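Local coordinates for DsbA family protein (Salmonella typhimurium, PDB 7JVE), which acts as both a thiol oxidase and a disulfide isomerase, working as a trimer of chains with thioredoxin-like domains, at residues 89-93 with 153-158; 118-122 with 201-207; 220-224 with 248-252. All blocks are in the same frame, centred on the assembly; numbering follows the deposited sequence.

In the fold
A thioredoxin-like domain is organised by its central sheet, and the three contacts each bring a helix against a different strand of it or the loop that follows. Contacts 1 and 2 use neighbouring strands, 84-90 and 115-120; their centres lie about 13 Å apart and they meet directly, the backbone of Phe90 probably pairing with Lys119 (Phe90 N to Lys119 O, 3.2 Å) and with Phe121. Contact 3 uses strand 218-223, across strand 84-90 from contact 2, with its centre about 23 Å from that of contact 1 and about 21 Å from that of contact 2. Contact 1 lies closest to the redox centre: its Phe90 and Tyr158 touch Cys97 of the Cys94-Cys97 disulfide.

Contact 1 of 3, residues 89-93 with 153-158; sequences FFDYQ and WHNALY
The hydroxyl of Tyr92 joins the loop after strand 84-90 to helix 147-159 through two partners. It donates to a water (Tyr92 OH to water 1, 2.8 Å) that also accepts from the indole of Trp153. It accepts in turn a weak, bent bond from the imidazole: His154 ND1 to Tyr92 OH is 3.2 Å at 134°. His154 CG stands anti to its backbone N (chi1 164°), which carries the ring out to this hydroxyl and to Phe90. There the imidazole presents its edge to the face of Phe90, offset toward the rim, CE1 lying 3.5 Å from Phe90 CE2 with the planes at 84°. The Tyr92 ring is packed on both faces: Leu157 CD2 sits over its centre, a CH-pi contact 3.5 Å from the centroid, while Phe90 CE2 lies over the opposite face. An edge of Tyr92 then meets the face of Tyr158, completing an aromatic cluster. The hydroxyl of Tyr158 gives a weak bond to Asp91 O. Beside it the loop turns as an Asx turn, Gln93 N reaching Asp91 OD1 at 2.8 Å, and Asp91 OD2 forms a salt bridge with Arg127. Helix 95-110, carrying Cys97, packs against Phe90 and Tyr158; strand 115-120 borders Phe90, with its Phe118 ring meeting His154, and helix 128-145 adjoins Tyr92 and Leu157.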
# COMPACT_ATOMS: atom_id res chain seq x y z
N PHE A 89 -13.67 18.98 -8.26
CA PHE A 89 -12.26 19.26 -8.49
C PHE A 89 -11.61 18.06 -9.16
O PHE A 89 -11.61 16.95 -8.62
CB PHE A 89 -11.58 19.59 -7.16
CG PHE A 89 -12.06 20.86 -6.54
CD1 PHE A 89 -13.30 20.91 -5.90
CD2 PHE A 89 -11.30 22.04 -6.64
CE1 PHE A 89 -13.74 22.09 -5.31
CE2 PHE A 89 -11.73 23.22 -6.06
CZ PHE A 89 -12.96 23.26 -5.39
N PHE A 90 -11.06 18.28 -10.35
CA PHE A 90 -10.52 17.19 -11.14
C PHE A 90 -9.40 17.74 -12.02
O PHE A 90 -9.35 18.94 -12.34
CB PHE A 90 -11.59 16.53 -12.02
CG PHE A 90 -12.11 17.45 -13.07
CD1 PHE A 90 -13.11 18.36 -12.78
CD2 PHE A 90 -11.55 17.46 -14.34
CE1 PHE A 90 -13.55 19.24 -13.75
CE2 PHE A 90 -12.00 18.32 -15.31
CZ PHE A 90 -13.00 19.21 -15.02
N ASP A 91 -8.49 16.84 -12.38
CA ASP A 91 -7.41 17.06 -13.33
C ASP A 91 -7.65 16.09 -14.48
O ASP A 91 -7.94 14.91 -14.25
CB ASP A 91 -6.06 16.83 -12.63
CG ASP A 91 -4.84 17.05 -13.52
OD1 ASP A 91 -4.93 16.97 -14.78
OD2 ASP A 91 -3.75 17.27 -12.93
N TYR A 92 -7.57 16.58 -15.72
CA TYR A 92 -7.79 15.67 -16.84
C TYR A 92 -6.77 14.53 -16.87
O TYR A 92 -7.07 13.46 -17.43
CB TYR A 92 -7.78 16.41 -18.17
CG TYR A 92 -9.05 17.18 -18.45
CD1 TYR A 92 -10.25 16.51 -18.72
CD2 TYR A 92 -9.06 18.57 -18.43
CE1 TYR A 92 -11.42 17.21 -18.97
CE2 TYR A 92 -10.23 19.28 -18.68
CZ TYR A 92 -11.41 18.60 -18.94
OH TYR A 92 -12.57 19.31 -19.20
N GLN A 93 -5.59 14.70 -16.29
CA GLN A 93 -4.59 13.64 -16.28
C GLN A 93 -4.62 12.79 -15.02
O GLN A 93 -3.80 11.89 -14.86
CB GLN A 93 -3.20 14.23 -16.49
CG GLN A 93 -3.04 14.76 -17.87
CD GLN A 93 -1.61 15.01 -18.22
OE1 GLN A 93 -0.91 14.10 -18.69
NE2 GLN A 93 -1.15 16.25 -18.01
N TRP A 153 -17.10 18.05 -24.64
CA TRP A 153 -15.66 18.29 -24.74
C TRP A 153 -14.93 17.63 -23.58
O TRP A 153 -13.91 16.95 -23.76
CB TRP A 153 -15.40 19.79 -24.79
CG TRP A 153 -14.06 20.16 -24.27
CD1 TRP A 153 -13.78 20.65 -23.03
CD2 TRP A 153 -12.81 20.04 -24.96
NE1 TRP A 153 -12.42 20.87 -22.91
CE2 TRP A 153 -11.80 20.50 -24.07
CE3 TRP A 153 -12.44 19.60 -26.24
CZ2 TRP A 153 -10.44 20.54 -24.43
CZ3 TRP A 153 -11.09 19.63 -26.59
CH2 TRP A 153 -10.11 20.10 -25.69
N HIS A 154 -15.44 17.83 -22.37
CA HIS A 154 -14.83 17.28 -21.17
C HIS A 154 -14.72 15.76 -21.26
O HIS A 154 -13.64 15.19 -21.06
CB HIS A 154 -15.68 17.74 -19.98
CG HIS A 154 -15.46 16.99 -18.71
ND1 HIS A 154 -14.68 17.48 -17.68
CD2 HIS A 154 -15.97 15.82 -18.25
CE1 HIS A 154 -14.70 16.64 -16.67
NE2 HIS A 154 -15.47 15.62 -16.99
N ASN A 155 -15.82 15.08 -21.60
CA ASN A 155 -15.77 13.63 -21.74
C ASN A 155 -14.84 13.21 -22.87
O ASN A 155 -14.15 12.19 -22.77
CB ASN A 155 -17.16 13.08 -21.97
CG ASN A 155 -18.05 13.23 -20.76
OD1 ASN A 155 -17.57 13.14 -19.64
ND2 ASN A 155 -19.34 13.45 -20.98
N ALA A 156 -14.82 13.98 -23.97
CA ALA A 156 -13.98 13.60 -25.09
C ALA A 156 -12.51 13.67 -24.72
O ALA A 156 -11.71 12.84 -25.18
CB ALA A 156 -14.28 14.48 -26.30
N LEU A 157 -12.13 14.64 -23.89
CA LEU A 157 -10.74 14.78 -23.49
C LEU A 157 -10.30 13.59 -22.65
O LEU A 157 -9.28 12.95 -22.96
CB LEU A 157 -10.55 16.11 -22.77
CG LEU A 157 -9.10 16.53 -22.55
CD1 LEU A 157 -8.30 16.42 -23.84
CD2 LEU A 157 -9.03 17.96 -21.98
N TYR A 158 -11.04 13.27 -21.59
CA TYR A 158 -10.94 11.96 -20.93
C TYR A 158 -10.89 10.76 -21.86
O TYR A 158 -10.06 9.86 -21.67
CB TYR A 158 -12.09 11.82 -19.93
CG TYR A 158 -11.87 12.44 -18.57
CD1 TYR A 158 -10.59 12.58 -18.05
CD2 TYR A 158 -12.93 12.99 -17.84
CE1 TYR A 158 -10.38 13.11 -16.79
CE2 TYR A 158 -12.73 13.58 -16.59
CZ TYR A 158 -11.46 13.63 -16.06
OH TYR A 158 -11.24 14.20 -14.81
O HOH W 1 -11.95 21.85 -20.20

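Contact 2 of 3, residues 118-122 with 201-207; sequences FKEFP and LLTNQAL
Asn204 ties helix 199-210 to strand 115-120 of the thioredoxin-fold sheet, where the two short segments run almost perpendicular, their axes 97° apart and 8.0 Å at closest approach. Its CG lies anti to its own carbonyl carbon (chi1 -73°), and the second torsion, close to zero, turns the amide so that ND2 points at the end of the strand. The bond from Asn204 ND2 to Glu120 O is short, 2.7 Å, and fairly straight at 161°; the acceptor lies close to the amide plane of Asn204. The other end of the amide is used as well, since a water bridges Asn204 OD1 to Lys119 NZ. Lys119 folds at chi2 and then extends, which brings its CE across Leu207 CD2, 3.8 Å away, while the ammonium group goes on to Ser74 and the backbone of Glu68. Leu201 approaches the loop with its branched end, CD1 resting 4.0 Å from Pro122 CD. Gln205, bent at its second torsion, carries its amide to the same loop; NE2 bonds to Gln209 and Ser214. Its OE1 meets the rim of the Phe121 ring in the ring plane, 3.6 Å from Phe121 CD2, with the amide and ring planes turned only slightly against each other. The same oxygen also receives a hydrogen bond from water 3, which lies 3.0 Å from Gln205 OE1 and 2.8 Å from Pro122 O.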
# COMPACT_ATOMS: atom_id res chain seq x y z
N PHE A 118 -17.79 22.45 -12.50
CA PHE A 118 -16.53 21.84 -12.90
C PHE A 118 -15.36 22.73 -12.50
O PHE A 118 -15.23 23.86 -13.00
CB PHE A 118 -16.53 21.58 -14.41
CG PHE A 118 -17.53 20.52 -14.85
CD1 PHE A 118 -18.87 20.84 -15.01
CD2 PHE A 118 -17.12 19.21 -15.07
CE1 PHE A 118 -19.80 19.87 -15.41
CE2 PHE A 118 -18.04 18.22 -15.47
CZ PHE A 118 -19.38 18.56 -15.63
N LYS A 119 -14.51 22.24 -11.62
CA LYS A 119 -13.33 23.00 -11.18
C LYS A 119 -12.07 22.29 -11.68
O LYS A 119 -11.53 21.42 -11.01
CB LYS A 119 -13.30 23.13 -9.64
CG LYS A 119 -14.55 23.73 -9.06
CD LYS A 119 -14.63 25.22 -9.40
CE LYS A 119 -15.51 25.96 -8.43
NZ LYS A 119 -15.54 27.42 -8.69
N GLU A 120 -11.60 22.69 -12.86
CA GLU A 120 -10.37 22.15 -13.42
C GLU A 120 -9.16 22.70 -12.67
O GLU A 120 -9.07 23.92 -12.47
CB GLU A 120 -10.27 22.50 -14.90
CG GLU A 120 -11.30 21.83 -15.76
CD GLU A 120 -11.36 22.40 -17.17
OE1 GLU A 120 -10.30 22.54 -17.79
OE2 GLU A 120 -12.48 22.67 -17.66
N PHE A 121 -8.23 21.82 -12.29
CA PHE A 121 -7.02 22.23 -11.60
C PHE A 121 -5.91 21.21 -11.86
O PHE A 121 -6.18 20.09 -12.30
CB PHE A 121 -7.27 22.41 -10.08
CG PHE A 121 -7.25 21.11 -9.28
CD1 PHE A 121 -8.18 20.11 -9.52
CD2 PHE A 121 -6.34 20.92 -8.24
CE1 PHE A 121 -8.19 18.92 -8.76
CE2 PHE A 121 -6.34 19.74 -7.48
CZ PHE A 121 -7.27 18.73 -7.75
N PRO A 122 -4.64 21.58 -11.61
CA PRO A 122 -3.52 20.66 -11.88
C PRO A 122 -2.97 20.02 -10.62
O PRO A 122 -2.57 20.73 -9.69
CB PRO A 122 -2.47 21.59 -12.49
CG PRO A 122 -2.81 22.97 -11.92
CD PRO A 122 -4.15 22.91 -11.22
N LEU A 201 -7.61 28.45 -14.05
CA LEU A 201 -6.65 27.56 -13.40
C LEU A 201 -6.05 28.21 -12.16
O LEU A 201 -5.89 27.54 -11.13
CB LEU A 201 -5.55 27.17 -14.38
CG LEU A 201 -4.88 25.84 -14.07
CD1 LEU A 201 -5.86 24.70 -14.39
CD2 LEU A 201 -3.56 25.68 -14.81
N LEU A 202 -5.70 29.50 -12.23
CA LEU A 202 -5.18 30.19 -11.06
C LEU A 202 -6.23 30.25 -9.95
O LEU A 202 -5.94 29.95 -8.78
CB LEU A 202 -4.73 31.62 -11.43
CG LEU A 202 -3.60 31.82 -12.42
CD1 LEU A 202 -3.47 33.31 -12.80
CD2 LEU A 202 -2.27 31.25 -11.87
N THR A 203 -7.45 30.65 -10.31
CA THR A 203 -8.55 30.75 -9.35
C THR A 203 -8.89 29.40 -8.75
O THR A 203 -9.08 29.27 -7.54
CB THR A 203 -9.78 31.36 -10.04
OG1 THR A 203 -9.44 32.66 -10.52
CG2 THR A 203 -11.00 31.46 -9.09
N ASN A 204 -8.96 28.36 -9.59
CA ASN A 204 -9.31 27.04 -9.09
C ASN A 204 -8.24 26.48 -8.16
O ASN A 204 -8.56 25.82 -7.17
CB ASN A 204 -9.56 26.09 -10.26
CG ASN A 204 -10.86 26.38 -10.97
OD1 ASN A 204 -11.66 27.18 -10.51
ND2 ASN A 204 -11.07 25.72 -12.10
N GLN A 205 -6.96 26.71 -8.47
CA GLN A 205 -5.89 26.21 -7.62
C GLN A 205 -5.84 26.96 -6.29
O GLN A 205 -5.60 26.36 -5.24
CB GLN A 205 -4.55 26.31 -8.33
CG GLN A 205 -3.36 25.92 -7.48
CD GLN A 205 -3.42 24.46 -7.07
OE1 GLN A 205 -4.05 23.64 -7.74
NE2 GLN A 205 -2.76 24.12 -5.96
N ALA A 206 -6.07 28.28 -6.33
CA ALA A 206 -6.20 29.04 -5.09
C ALA A 206 -7.36 28.52 -4.25
O ALA A 206 -7.23 28.36 -3.03
CB ALA A 206 -6.36 30.53 -5.38
N LEU A 207 -8.50 28.25 -4.89
CA LEU A 207 -9.64 27.68 -4.17
C LEU A 207 -9.34 26.26 -3.67
O LEU A 207 -9.72 25.91 -2.55
CB LEU A 207 -10.88 27.66 -5.08
CG LEU A 207 -12.14 27.02 -4.49
CD1 LEU A 207 -12.58 27.71 -3.18
CD2 LEU A 207 -13.31 26.94 -5.49
O HOH W 2 -13.19 28.45 -8.44
O HOH W 3 -3.24 20.81 -6.96

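Contact 3 of 3, residues 220-224 with 248-252; sequences VVMPQ and AIQKA
Val221 and the two alanines of 248-252 bring strand 218-223 and helix 242-253 together, a worked example of how small side chains let a helix lie close over a strand. The two segments run in nearly the same direction, 21° apart, with their axes as near as 7.2 Å.

Apolar packing carries most of the contact. Val221 points toward the helix and divides its contacts: CB and CG2 adjoin the methyl of Ala248, with Val221 CB 3.9 Å from Ala248 CB. CG1, placed beside the carbonyl carbon of Val221 by a chi1 of -170°, is 4.0 Å from Ala252 CB and brushes Ile249 CG1 more loosely. One turn after Ala248, the methyl of Ala252 also points toward the strand and rests on the backbone, 3.8 Å from Met222 C, and against the proline ring, 4.2 Å from Pro223 CD.

A second kind of contact sets carbons against helix carbonyl oxygens. Val221 CG1 lies 3.4 Å from Ala248 O, an oxygen already engaged by the helix through Ala252 N at 2.9 Å. Farther along, the proline ring meets the last carbonyl of the segment, Pro223 CG standing 3.5 Å from Ala252 O.

Polar bonds gather around the interface rather than within it: Pro223 O accepts from Arg66, the amide of Gln224 bonds to Arg115 and to the backbone of Asn80 and Ala82, and Lys251 NZ reaches Thr234.

In the sheet, strand 218-223 runs antiparallel between strands 84-90 and 234-237. Helix 242-253 spreads over all three, Ala248 touching Thr234 and Ile236, Ile249 touching Val86 and Ala252 touching Ala84, while Met222 points away from that helix and meets helix 66-69 at Arg66 and Leu69.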
# COMPACT_ATOMS: atom_id res chain seq x y z
N VAL A 220 -17.60 18.42 -3.59
CA VAL A 220 -18.36 19.11 -2.56
C VAL A 220 -19.82 19.13 -2.98
O VAL A 220 -20.17 19.66 -4.05
CB VAL A 220 -17.88 20.54 -2.30
CG1 VAL A 220 -18.55 21.07 -1.02
CG2 VAL A 220 -16.36 20.60 -2.21
N VAL A 221 -20.68 18.59 -2.13
CA VAL A 221 -22.11 18.53 -2.35
C VAL A 221 -22.78 19.35 -1.25
O VAL A 221 -22.58 19.08 -0.06
CB VAL A 221 -22.61 17.08 -2.36
CG1 VAL A 221 -24.05 17.02 -2.85
CG2 VAL A 221 -21.66 16.21 -3.23
N MET A 222 -23.58 20.34 -1.64
CA MET A 222 -24.09 21.32 -0.70
C MET A 222 -25.31 22.01 -1.29
O MET A 222 -25.42 22.12 -2.52
CB MET A 222 -23.00 22.34 -0.36
CG MET A 222 -22.60 23.20 -1.53
SD MET A 222 -21.14 24.21 -1.25
CE MET A 222 -21.44 24.87 0.40
N PRO A 223 -26.23 22.48 -0.45
CA PRO A 223 -27.29 23.36 -0.93
C PRO A 223 -26.69 24.67 -1.42
O PRO A 223 -25.67 25.14 -0.92
CB PRO A 223 -28.18 23.59 0.30
CG PRO A 223 -27.73 22.56 1.31
CD PRO A 223 -26.28 22.32 1.02
N GLN A 224 -27.35 25.27 -2.41
CA GLN A 224 -26.83 26.51 -2.96
C GLN A 224 -27.23 27.71 -2.11
O GLN A 224 -26.46 28.67 -2.02
CB GLN A 224 -27.30 26.68 -4.40
CG GLN A 224 -26.73 25.67 -5.39
CD GLN A 224 -26.53 26.28 -6.76
OE1 GLN A 224 -25.43 26.67 -7.11
NE2 GLN A 224 -27.62 26.40 -7.52
N ALA A 248 -25.45 11.96 -0.96
CA ALA A 248 -25.04 13.33 -0.66
C ALA A 248 -25.93 14.34 -1.36
O ALA A 248 -26.25 15.40 -0.80
CB ALA A 248 -23.58 13.54 -1.08
N ILE A 249 -26.34 14.04 -2.60
CA ILE A 249 -27.27 14.91 -3.33
C ILE A 249 -28.60 14.99 -2.59
O ILE A 249 -29.16 16.07 -2.39
CB ILE A 249 -27.44 14.43 -4.78
CG1 ILE A 249 -26.17 14.72 -5.59
CG2 ILE A 249 -28.67 15.04 -5.44
CD1 ILE A 249 -26.12 14.00 -6.94
N GLN A 250 -29.13 13.85 -2.16
CA GLN A 250 -30.43 13.87 -1.49
C GLN A 250 -30.34 14.61 -0.16
O GLN A 250 -31.27 15.33 0.22
CB GLN A 250 -30.96 12.44 -1.30
CG GLN A 250 -31.16 11.71 -2.63
CD GLN A 250 -32.14 12.45 -3.56
OE1 GLN A 250 -31.77 12.87 -4.67
NE2 GLN A 250 -33.38 12.60 -3.12
N LYS A 251 -29.22 14.46 0.55
CA LYS A 251 -29.02 15.19 1.79
C LYS A 251 -28.93 16.69 1.53
O LYS A 251 -29.41 17.50 2.35
CB LYS A 251 -27.75 14.65 2.46
CG LYS A 251 -27.21 15.41 3.64
CD LYS A 251 -26.08 14.57 4.25
CE LYS A 251 -24.98 15.42 4.87
NZ LYS A 251 -23.76 14.61 5.19
N ALA A 252 -28.34 17.09 0.40
CA ALA A 252 -28.23 18.50 0.06
C ALA A 252 -29.55 19.08 -0.42
O ALA A 252 -29.75 20.30 -0.35
CB ALA A 252 -27.15 18.71 -1.00